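PDB 6MLY: bifunctional GH43-CE protein from Bacteroides eggerthii, which probably hydrolyses xylosidic bonds of xylan through a family 43 glycoside hydrolase domain and carries a second, carbohydrate esterase domain. Local coordinates for residues A[315-320]-A[330-335]; A[358-361]-A[365-368]; A[405-410]-A[490-495]; A[696-699]-A[704-707]. One frame throughout, in Å; residues are numbered along the deposited sequence.

Contact 1: A[315-320]-A[330-335]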
loop_
_atom_site.group_PDB
_atom_site.type_symbol
_atom_site.label_atom_id
_atom_site.label_comp_id
_atom_site.label_asym_id
_atom_site.label_seq_id
_atom_site.Cartn_x
_atom_site.Cartn_y
_atom_site.Cartn_z
ATOM N N ALA A 315 0.625 14.488 12.223
ATOM C CA ALA A 315 1.877 15.011 12.758
ATOM C C ALA A 315 2.720 13.870 13.344
ATOM O O ALA A 315 2.175 12.845 13.764
ATOM C CB ALA A 315 1.584 16.069 13.788
ATOM N N SER A 316 4.048 14.059 13.346
ATOM C CA SER A 316 4.993 13.181 14.050
ATOM C C SER A 316 4.803 13.358 15.559
ATOM O O SER A 316 4.300 14.399 15.989
ATOM C CB SER A 316 6.423 13.478 13.655
ATOM O OG SER A 316 6.618 13.310 12.259
ATOM N N ASP A 317 5.204 12.349 16.343
ATOM C CA ASP A 317 5.126 12.402 17.804
ATOM C C ASP A 317 6.362 11.732 18.405
ATOM O O ASP A 317 6.579 10.543 18.208
ATOM C CB ASP A 317 3.854 11.730 18.332
ATOM C CG ASP A 317 3.362 12.264 19.672
ATOM O OD1 ASP A 317 4.121 13.002 20.340
ATOM O OD2 ASP A 317 2.213 11.945 20.039
ATOM N N ASP A 318 7.145 12.513 19.157
ATOM C CA ASP A 318 8.350 12.032 19.834
ATOM C C ASP A 318 7.971 11.357 21.161
ATOM O O ASP A 318 8.840 10.808 21.851
ATOM C CB ASP A 318 9.357 13.172 20.037
ATOM C CG ASP A 318 8.877 14.314 20.922
ATOM O OD1 ASP A 318 7.682 14.332 21.270
ATOM O OD2 ASP A 318 9.706 15.183 21.257
ATOM N N PHE A 319 6.679 11.422 21.513
ATOM C CA PHE A 319 6.099 10.856 22.739
ATOM C C PHE A 319 6.780 11.460 23.977
ATOM O O PHE A 319 6.907 10.805 25.015
ATOM C CB PHE A 319 6.124 9.327 22.688
ATOM C CG PHE A 319 5.184 8.738 21.664
ATOM C CD1 PHE A 319 3.817 8.953 21.753
ATOM C CD2 PHE A 319 5.659 7.979 20.607
ATOM C CE1 PHE A 319 2.950 8.422 20.809
ATOM C CE2 PHE A 319 4.791 7.445 19.665
ATOM C CZ PHE A 319 3.440 7.665 19.771
ATOM N N ASN A 320 7.174 12.734 23.846
ATOM C CA ASN A 320 7.686 13.568 24.925
ATOM C C ASN A 320 6.639 14.626 25.249
ATOM O O ASN A 320 6.122 15.271 24.337
ATOM C CB ASN A 320 8.971 14.309 24.547
ATOM C CG ASN A 320 10.215 13.760 25.204
ATOM O OD1 ASN A 320 10.208 13.420 26.387
ATOM N ND2 ASN A 320 11.295 13.717 24.446
ATOM N N LEU A 330 -4.239 15.768 18.790
ATOM C CA LEU A 330 -5.570 15.541 18.224
ATOM C C LEU A 330 -5.469 14.649 16.976
ATOM O O LEU A 330 -6.411 13.919 16.656
ATOM C CB LEU A 330 -6.215 16.894 17.906
ATOM C CG LEU A 330 -6.499 17.775 19.121
ATOM C CD1 LEU A 330 -6.583 19.237 18.719
ATOM C CD2 LEU A 330 -7.772 17.333 19.832
ATOM N N VAL A 331 -4.316 14.704 16.297
ATOM C CA VAL A 331 -4.057 13.915 15.078
ATOM C C VAL A 331 -4.291 12.421 15.352
ATOM O O VAL A 331 -4.574 11.663 14.411
ATOM C CB VAL A 331 -2.639 14.154 14.522
ATOM C CG1 VAL A 331 -2.423 15.596 14.085
ATOM C CG2 VAL A 331 -1.565 13.725 15.507
ATOM N N TRP A 332 -4.171 12.015 16.625
ATOM C CA TRP A 332 -4.353 10.630 17.062
ATOM C C TRP A 332 -5.835 10.326 17.306
ATOM O O TRP A 332 -6.549 11.124 17.924
ATOM C CB TRP A 332 -3.539 10.346 18.328
ATOM C CG TRP A 332 -2.052 10.310 18.131
ATOM C CD1 TRP A 332 -1.139 11.184 18.641
ATOM C CD2 TRP A 332 -1.299 9.331 17.397
ATOM N NE1 TRP A 332 0.126 10.822 18.274
ATOM C CE2 TRP A 332 0.061 9.688 17.512
ATOM C CE3 TRP A 332 -1.635 8.194 16.652
ATOM C CZ2 TRP A 332 1.079 8.948 16.911
ATOM C CZ3 TRP A 332 -0.627 7.458 16.061
ATOM C CH2 TRP A 332 0.709 7.837 16.187
ATOM N N GLN A 333 -6.269 9.156 16.813
ATOM C CA GLN A 333 -7.559 8.542 17.141
ATOM C C GLN A 333 -7.354 7.020 17.219
ATOM O O GLN A 333 -6.722 6.434 16.341
ATOM C CB GLN A 333 -8.641 8.875 16.100
ATOM C CG GLN A 333 -8.631 10.311 15.577
ATOM C CD GLN A 333 -9.770 10.592 14.621
ATOM O OE1 GLN A 333 -10.735 9.839 14.546
ATOM N NE2 GLN A 333 -9.676 11.690 13.882
ATOM N N TRP A 334 -7.905 6.390 18.265
ATOM C CA TRP A 334 -7.880 4.936 18.435
ATOM C C TRP A 334 -8.886 4.275 17.486
ATOM O O TRP A 334 -9.808 4.912 16.999
ATOM C CB TRP A 334 -8.191 4.541 19.883
ATOM C CG TRP A 334 -7.319 5.185 20.916
ATOM C CD1 TRP A 334 -7.559 6.351 21.582
ATOM C CD2 TRP A 334 -6.080 4.677 21.439
ATOM N NE1 TRP A 334 -6.550 6.610 22.470
ATOM C CE2 TRP A 334 -5.630 5.601 22.405
ATOM C CE3 TRP A 334 -5.309 3.538 21.187
ATOM C CZ2 TRP A 334 -4.443 5.422 23.111
ATOM C CZ3 TRP A 334 -4.137 3.362 21.886
ATOM C CH2 TRP A 334 -3.711 4.292 22.835
ATOM N N ASN A 335 -8.689 2.976 17.248
ATOM C CA ASN A 335 -9.659 2.116 16.581
ATOM C C ASN A 335 -10.612 1.564 17.645
ATOM O O ASN A 335 -10.193 0.760 18.487
ATOM C CB ASN A 335 -8.969 0.981 15.821
ATOM C CG ASN A 335 -9.930 -0.037 15.241
ATOM O OD1 ASN A 335 -11.026 0.307 14.800
ATOM N ND2 ASN A 335 -9.507 -1.292 15.210
#
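An Asx turn at Asp-317 holds the carboxylate that meets Trp-332 at the start of the concanavalin A-like beta-sandwich. Asp-317 OD1 accepts the backbone N of Phe-319 at 3.2 Å, from above the carboxylate plane. The same oxygen forms a salt bridge with Arg-321. OD2 also meets the opposing segment. Trp-332 NE1 donates to the anti lone pair of Asp-317 OD2 at 3.0 Å. The N-H...O angle is 147°, and OD2 sits a little off the indole plane. The carboxylate and indole planes are turned 31° apart. With its CG anti to the backbone N (chi1 -153°), Asp-317 points the carboxylate across to the indole edge.

Phe-319 follows through the turn. Its ring carries Asp-317 CB over one face, and its far end touches the indole, Phe-319 CZ to Trp-332 CZ2 at 3.9 Å. Beside this, Ala-315 CB rests on Val-331 CG1 at 4.0 Å.

Backbone bonds of Asp-317 with Phe-508 and of Gln-333 with Thr-371 tie the two segments to different sheets of the sandwich. The Phe-508 ring also meets Trp-332 edge-to-face. OD2 takes the buried indole N-H, and OD1 holds the turn and pairs with Arg-321. Arg-321 probably helps to keep Asp-317 ionised in this buried setting.

Contact 2: A[358-361]-A[365-368]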
loop_
_atom_site.group_PDB
_atom_site.type_symbol
_atom_site.label_atom_id
_atom_site.label_comp_id
_atom_site.label_asym_id
_atom_site.label_seq_id
_atom_site.Cartn_x
_atom_site.Cartn_y
_atom_site.Cartn_z
ATOM N N ARG A 358 -5.703 -9.044 26.424
ATOM C CA ARG A 358 -6.615 -10.072 25.914
ATOM C C ARG A 358 -5.943 -10.814 24.746
ATOM O O ARG A 358 -5.191 -10.212 23.969
ATOM C CB ARG A 358 -7.924 -9.392 25.493
ATOM C CG ARG A 358 -9.002 -10.333 24.972
ATOM C CD ARG A 358 -9.821 -9.717 23.848
ATOM N NE ARG A 358 -10.801 -8.744 24.314
ATOM C CZ ARG A 358 -11.420 -7.853 23.540
ATOM N NH1 ARG A 358 -11.025 -7.658 22.293
ATOM N NH2 ARG A 358 -12.438 -7.158 24.018
ATOM N N MET A 359 -6.217 -12.122 24.641
ATOM C CA MET A 359 -5.760 -12.966 23.521
ATOM C C MET A 359 -6.740 -12.810 22.352
ATOM O O MET A 359 -7.953 -12.918 22.541
ATOM C CB MET A 359 -5.701 -14.444 23.920
ATOM C CG MET A 359 -4.806 -14.719 25.112
ATOM S SD MET A 359 -5.107 -16.342 25.857
ATOM C CE MET A 359 -4.742 -17.432 24.481
ATOM N N GLU A 360 -6.209 -12.572 21.148
ATOM C CA GLU A 360 -7.026 -12.285 19.969
ATOM C C GLU A 360 -6.877 -13.412 18.938
ATOM O O GLU A 360 -5.864 -14.118 18.914
ATOM C CB GLU A 360 -6.620 -10.936 19.373
ATOM C CG GLU A 360 -6.669 -9.783 20.366
ATOM C CD GLU A 360 -8.051 -9.264 20.748
ATOM O OE1 GLU A 360 -9.067 -9.871 20.330
ATOM O OE2 GLU A 360 -8.111 -8.241 21.472
ATOM N N THR A 361 -7.912 -13.579 18.103
ATOM C CA THR A 361 -7.899 -14.468 16.930
ATOM C C THR A 361 -7.859 -13.645 15.635
ATOM O O THR A 361 -7.638 -14.190 14.558
ATOM C CB THR A 361 -9.147 -15.362 16.883
ATOM O OG1 THR A 361 -9.605 -15.596 18.215
ATOM C CG2 THR A 361 -8.892 -16.677 16.179
ATOM N N GLN A 365 -10.044 -7.298 15.792
ATOM C CA GLN A 365 -10.688 -7.388 17.110
ATOM C C GLN A 365 -9.691 -7.011 18.220
ATOM O O GLN A 365 -10.001 -7.160 19.407
ATOM C CB GLN A 365 -11.265 -8.790 17.334
ATOM C CG GLN A 365 -12.355 -9.179 16.341
ATOM C CD GLN A 365 -13.517 -8.213 16.326
ATOM O OE1 GLN A 365 -13.850 -7.642 15.291
ATOM N NE2 GLN A 365 -14.137 -8.012 17.480
ATOM N N ALA A 366 -8.509 -6.505 17.840
ATOM C CA ALA A 366 -7.506 -6.052 18.806
ATOM C C ALA A 366 -7.861 -4.642 19.304
ATOM O O ALA A 366 -8.393 -3.801 18.555
ATOM C CB ALA A 366 -6.128 -6.091 18.194
ATOM N N LYS A 367 -7.552 -4.401 20.582
ATOM C CA LYS A 367 -7.765 -3.120 21.225
ATOM C C LYS A 367 -6.463 -2.314 21.193
ATOM O O LYS A 367 -5.381 -2.869 21.015
ATOM C CB LYS A 367 -8.244 -3.330 22.665
ATOM C CG LYS A 367 -9.583 -4.044 22.800
ATOM C CD LYS A 367 -10.069 -4.163 24.229
ATOM C CE LYS A 367 -10.618 -2.868 24.793
ATOM N NZ LYS A 367 -11.943 -2.531 24.226
ATOM N N ASN A 368 -6.606 -0.996 21.347
ATOM C CA ASN A 368 -5.503 -0.053 21.521
ATOM C C ASN A 368 -4.625 -0.024 20.263
ATOM O O ASN A 368 -3.404 0.109 20.352
ATOM C CB ASN A 368 -4.719 -0.341 22.805
ATOM C CG ASN A 368 -5.581 -0.204 24.045
ATOM O OD1 ASN A 368 -6.694 -0.720 24.092
ATOM N ND2 ASN A 368 -5.085 0.498 25.052
#
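Arg-358 and Lys-367 cross at about a right angle in the long loop that joins strands 352-355 and 370-373 of the concanavalin A-like sandwich. These two strands belong to different sheets, so the loop passes from one sheet to the other. The guanidinium is the flat group round which the contact is built. Lys-367 CD lies over one of its faces, offset toward the rim, 3.8 Å from Arg-358 NH2. This is aliphatic chain against a flat cation. Two positive charges, a guanidinium and an ammonium, come near each other here, with Arg-358 NH2 and Lys-367 NZ 4.7 Å apart. Both have partners in the glycoside hydrolase part of the chain. NH2 forms a salt bridge with Asp-85 and a hydrogen bond with Leu-84 O, and NZ donates to Asn-83 O. The loop therefore lies against the other domain, and these acceptors probably offset the paired positive charges.

Glu-360 reaches the guanidinium from its edge. Its chain bends at chi2 (-74°), which turns the carboxylate back toward Arg-358. Arg-358 NH1 donates to the syn lone pair of Glu-360 OE2 at 3.1 Å, in a salt bridge within the segment. The carbonyl oxygen of Gln-365 also lies near the guanidinium edge, but its angle to NH1 is too poor for a hydrogen bond. Gln-365 sends its amide away, and its NE2 donates to Lys-88 O. Behind the carboxylate, along its own stem, the contact is apolar: Glu-360 CG lies 4.3 Å from Ala-366 CB.

Contact 3: A[405-410]-A[490-495]; sequences YGQVGV and ALFNYA
Phe-492 comes first along 490-495 to meet Gln-407 of strand 406-411. Its CG stands between the backbone N and the carbonyl carbon (chi1 67°), which directs the ring at the strand. Gln-407 NE2 lies over one face of that ring, 3.8 Å from Phe-492 CE2. Amide and ring planes are 24° apart. The glutamine stem packs here as well, Gln-407 CG to Phe-492 CZ at 4.0 Å.

Two residues on, Tyr-494 meets the same amide at its ring edge. Gln-407 NE2 donates to Tyr-494 OH in a long, weak hydrogen bond of 3.4 Å that is nearly straight (170°). The amide is thus shared between a phenyl face and a phenol oxygen. Cutting Gln-407 back to an alanine removes the amide, and would probably leave Tyr-494 OH without this weak donor and open a gap over that face of Phe-492.

Strand 395-401 runs between strands 406-411 and 488-491 in one sheet of the sandwich. Its Phe-395 meets the Phe-492 ring edge-to-face, as does Phe-363 from a loop. Val-408 points away from this contact and packs on Phe-444 of strand 441-449, in the other sheet.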
loop_
_atom_site.group_PDB
_atom_site.type_symbol
_atom_site.label_atom_id
_atom_site.label_comp_id
_atom_site.label_asym_id
_atom_site.label_seq_id
_atom_site.Cartn_x
_atom_site.Cartn_y
_atom_site.Cartn_z
ATOM N N TYR A 405 -5.774 -5.204 5.177
ATOM C CA TYR A 405 -4.698 -4.489 5.871
ATOM C C TYR A 405 -3.338 -5.051 5.454
ATOM O O TYR A 405 -3.271 -6.048 4.741
ATOM C CB TYR A 405 -4.859 -4.608 7.391
ATOM C CG TYR A 405 -4.960 -6.019 7.913
ATOM C CD1 TYR A 405 -6.191 -6.578 8.213
ATOM C CD2 TYR A 405 -3.832 -6.802 8.109
ATOM C CE1 TYR A 405 -6.302 -7.872 8.692
ATOM C CE2 TYR A 405 -3.925 -8.099 8.590
ATOM C CZ TYR A 405 -5.166 -8.638 8.884
ATOM O OH TYR A 405 -5.288 -9.912 9.359
ATOM N N GLY A 406 -2.272 -4.399 5.937
ATOM C CA GLY A 406 -0.900 -4.880 5.827
ATOM C C GLY A 406 -0.107 -4.552 7.079
ATOM O O GLY A 406 -0.064 -3.405 7.488
ATOM N N GLN A 407 0.525 -5.573 7.673
ATOM C CA GLN A 407 1.291 -5.448 8.917
ATOM C C GLN A 407 2.790 -5.515 8.619
ATOM O O GLN A 407 3.195 -5.929 7.542
ATOM C CB GLN A 407 0.912 -6.562 9.896
ATOM C CG GLN A 407 -0.527 -6.469 10.383
ATOM C CD GLN A 407 -0.935 -7.649 11.232
ATOM O OE1 GLN A 407 -0.833 -8.806 10.819
ATOM N NE2 GLN A 407 -1.427 -7.355 12.427
ATOM N N VAL A 408 3.583 -5.069 9.595
ATOM C CA VAL A 408 5.017 -5.323 9.677
ATOM C C VAL A 408 5.438 -5.078 11.129
ATOM O O VAL A 408 5.246 -3.968 11.642
ATOM C CB VAL A 408 5.835 -4.462 8.693
ATOM C CG1 VAL A 408 5.751 -2.974 9.004
ATOM C CG2 VAL A 408 7.287 -4.908 8.644
ATOM N N GLY A 409 5.982 -6.112 11.786
ATOM C CA GLY A 409 6.250 -6.064 13.226
ATOM C C GLY A 409 7.067 -7.243 13.731
ATOM O O GLY A 409 7.416 -8.153 12.976
ATOM N N VAL A 410 7.358 -7.209 15.036
ATOM C CA VAL A 410 8.132 -8.227 15.729
ATOM C C VAL A 410 7.168 -9.196 16.420
ATOM O O VAL A 410 6.596 -8.881 17.455
ATOM C CB VAL A 410 9.108 -7.586 16.735
ATOM C CG1 VAL A 410 9.724 -8.614 17.675
ATOM C CG2 VAL A 410 10.192 -6.793 16.020
ATOM N N ALA A 490 -1.087 2.725 11.778
ATOM C CA ALA A 490 -1.577 2.053 12.974
ATOM C C ALA A 490 -0.405 1.484 13.785
ATOM O O ALA A 490 0.332 0.626 13.286
ATOM C CB ALA A 490 -2.546 0.967 12.571
ATOM N N LEU A 491 -0.235 1.981 15.020
ATOM C CA LEU A 491 0.629 1.345 16.013
ATOM C C LEU A 491 -0.201 0.259 16.705
ATOM O O LEU A 491 -1.304 0.541 17.153
ATOM C CB LEU A 491 1.140 2.359 17.047
ATOM C CG LEU A 491 1.755 3.665 16.539
ATOM C CD1 LEU A 491 2.971 4.043 17.372
ATOM C CD2 LEU A 491 2.137 3.609 15.072
ATOM N N PHE A 492 0.333 -0.967 16.787
ATOM C CA PHE A 492 -0.392 -2.084 17.405
ATOM C C PHE A 492 0.557 -2.938 18.254
ATOM O O PHE A 492 1.771 -2.789 18.178
ATOM C CB PHE A 492 -1.106 -2.917 16.337
ATOM C CG PHE A 492 -0.207 -3.670 15.390
ATOM C CD1 PHE A 492 0.238 -3.087 14.213
ATOM C CD2 PHE A 492 0.171 -4.977 15.660
ATOM C CE1 PHE A 492 1.051 -3.791 13.338
ATOM C CE2 PHE A 492 0.988 -5.678 14.784
ATOM C CZ PHE A 492 1.429 -5.082 13.626
ATOM N N ASN A 493 -0.046 -3.807 19.074
ATOM C CA ASN A 493 0.633 -4.743 19.957
ATOM C C ASN A 493 -0.416 -5.598 20.670
ATOM O O ASN A 493 -1.038 -5.133 21.619
ATOM C CB ASN A 493 1.498 -4.057 21.021
ATOM C CG ASN A 493 2.139 -5.044 21.977
ATOM O OD1 ASN A 493 2.274 -6.228 21.663
ATOM N ND2 ASN A 493 2.540 -4.574 23.147
ATOM N N TYR A 494 -0.579 -6.852 20.237
ATOM C CA TYR A 494 -1.601 -7.723 20.804
ATOM C C TYR A 494 -1.080 -9.149 20.954
ATOM O O TYR A 494 -0.143 -9.533 20.280
ATOM C CB TYR A 494 -2.846 -7.732 19.923
ATOM C CG TYR A 494 -2.634 -8.271 18.533
ATOM C CD1 TYR A 494 -3.095 -9.528 18.182
ATOM C CD2 TYR A 494 -2.001 -7.516 17.559
ATOM C CE1 TYR A 494 -2.927 -10.027 16.901
ATOM C CE2 TYR A 494 -1.827 -7.998 16.272
ATOM C CZ TYR A 494 -2.295 -9.258 15.941
ATOM O OH TYR A 494 -2.135 -9.744 14.675
ATOM N N ALA A 495 -1.755 -9.917 21.817
ATOM C CA ALA A 495 -1.364 -11.268 22.186
ATOM C C ALA A 495 -2.280 -12.303 21.521
ATOM O O ALA A 495 -3.469 -12.047 21.316
ATOM C CB ALA A 495 -1.404 -11.410 23.685
#

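Contact 4: A[696-699]-A[704-707]; sequences PEAA and VPAD
The backbone N of Asp-707 donates to Val-704 O at 3.0 Å, closing the 3-10 turn that presents Pro-705 to Ala-698. The turn belongs to the esterase domain, which has the alpha/beta-hydrolase fold. It follows helix 696-701 and comes before helix 709-714, in the long connection between the parallel neighbouring strands 671-675 and 727-733. The chain leaves the first helix, reverses, and lays the proline ring back on that helix.

No hydrogen bond crosses between 696-699 and 704-707. The contact is apolar and small. The ring meets the helix by its CD-CG side. Pro-705 CD lies 3.5 Å from Ala-698 CB, and Pro-705 CG lies 3.8 Å from the same methyl. Both ring carbons also come near the Ala-698 backbone, each about 4.0 Å from its CA. The short alanine side chain probably lets the ring sit this near the helix backbone.

Proline also suits its place in the turn. It has no N-H to give, and its ring restricts phi, here -42°. A glycine in its place would take away the ring, and would probably open a gap over Ala-698 and set the backbone at this position of the turn free to flex.

Beyond the contact, the Glu-697 side chain touches Met-684 and Lys-691, and Lys-593 NZ donates to Ala-699 O near the helix end. Glu-697 approaches the proline with its stem: its CG stands between the backbone N and the carbonyl carbon (chi1 48°), 4.4 Å from Pro-705 CG.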
loop_
_atom_site.group_PDB
_atom_site.type_symbol
_atom_site.label_atom_id
_atom_site.label_comp_id
_atom_site.label_asym_id
_atom_site.label_seq_id
_atom_site.Cartn_x
_atom_site.Cartn_y
_atom_site.Cartn_z
ATOM N N PRO A 696 7.833 -31.623 -16.278
ATOM C CA PRO A 696 7.620 -30.193 -16.513
ATOM C C PRO A 696 7.924 -29.672 -17.929
ATOM O O PRO A 696 7.324 -28.678 -18.353
ATOM C CB PRO A 696 8.599 -29.525 -15.540
ATOM C CG PRO A 696 8.758 -30.529 -14.427
ATOM C CD PRO A 696 8.708 -31.871 -15.121
ATOM N N GLU A 697 8.862 -30.322 -18.625
ATOM C CA GLU A 697 9.259 -29.926 -19.983
ATOM C C GLU A 697 8.168 -30.323 -20.989
ATOM O O GLU A 697 7.941 -29.602 -21.962
ATOM C CB GLU A 697 10.627 -30.506 -20.370
ATOM C CG GLU A 697 10.807 -31.989 -20.094
ATOM C CD GLU A 697 11.682 -32.303 -18.889
ATOM O OE1 GLU A 697 11.327 -31.864 -17.770
ATOM O OE2 GLU A 697 12.734 -32.977 -19.080
ATOM N N ALA A 698 7.503 -31.460 -20.746
ATOM C CA ALA A 698 6.383 -31.927 -21.573
ATOM C C ALA A 698 5.208 -30.934 -21.493
ATOM O O ALA A 698 4.521 -30.678 -22.495
ATOM C CB ALA A 698 5.966 -33.311 -21.135
ATOM N N ALA A 699 4.976 -30.382 -20.296
ATOM C CA ALA A 699 3.952 -29.371 -20.077
ATOM C C ALA A 699 4.361 -28.053 -20.748
ATOM O O ALA A 699 3.501 -27.321 -21.220
ATOM C CB ALA A 699 3.715 -29.179 -18.598
ATOM N N VAL A 704 4.716 -34.374 -26.168
ATOM C CA VAL A 704 5.376 -35.524 -25.548
ATOM C C VAL A 704 6.846 -35.534 -25.977
ATOM O O VAL A 704 7.157 -35.823 -27.130
ATOM C CB VAL A 704 4.625 -36.837 -25.868
ATOM C CG1 VAL A 704 4.290 -37.003 -27.347
ATOM C CG2 VAL A 704 5.359 -38.056 -25.340
ATOM N N PRO A 705 7.797 -35.222 -25.062
ATOM C CA PRO A 705 9.195 -34.944 -25.418
ATOM C C PRO A 705 9.862 -35.841 -26.478
ATOM O O PRO A 705 10.446 -35.326 -27.439
ATOM C CB PRO A 705 9.905 -35.144 -24.071
ATOM C CG PRO A 705 8.906 -34.626 -23.073
ATOM C CD PRO A 705 7.576 -35.112 -23.610
ATOM N N ALA A 706 9.770 -37.163 -26.297
ATOM C CA ALA A 706 10.410 -38.149 -27.177
ATOM C C ALA A 706 10.116 -37.847 -28.655
ATOM O O ALA A 706 11.005 -37.983 -29.503
ATOM C CB ALA A 706 9.948 -39.536 -26.803
ATOM N N ASP A 707 8.872 -37.437 -28.947
ATOM C CA ASP A 707 8.385 -37.230 -30.314
ATOM C C ASP A 707 8.521 -35.754 -30.723
ATOM O O ASP A 707 8.232 -35.406 -31.872
ATOM C CB ASP A 707 6.934 -37.702 -30.451
ATOM C CG ASP A 707 6.672 -39.076 -29.857
ATOM O OD1 ASP A 707 7.400 -40.021 -30.223
ATOM O OD2 ASP A 707 5.750 -39.188 -29.023
#

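How the contacts relate
Contacts 1, 2 and 3 share the concanavalin A-like sandwich, while contact 4 lies in the esterase domain, its centre 48 to 61 Å from theirs. Contacts 1 and 3 are buried and reach the same sheet, where aromatic rings meet one polar group. Contact 2 is at the surface and relies on charged chains that also reach the glycoside hydrolase domain. It touches both others: Trp-334 packs on Asn-368, and Glu-360 N probably donates to Ala-495 O. The centres of contacts 2 and 3 are about 11 Å apart. Contact 4 is also buried but differs in kind: it is a purely apolar helix-to-turn meeting with no aromatic ring.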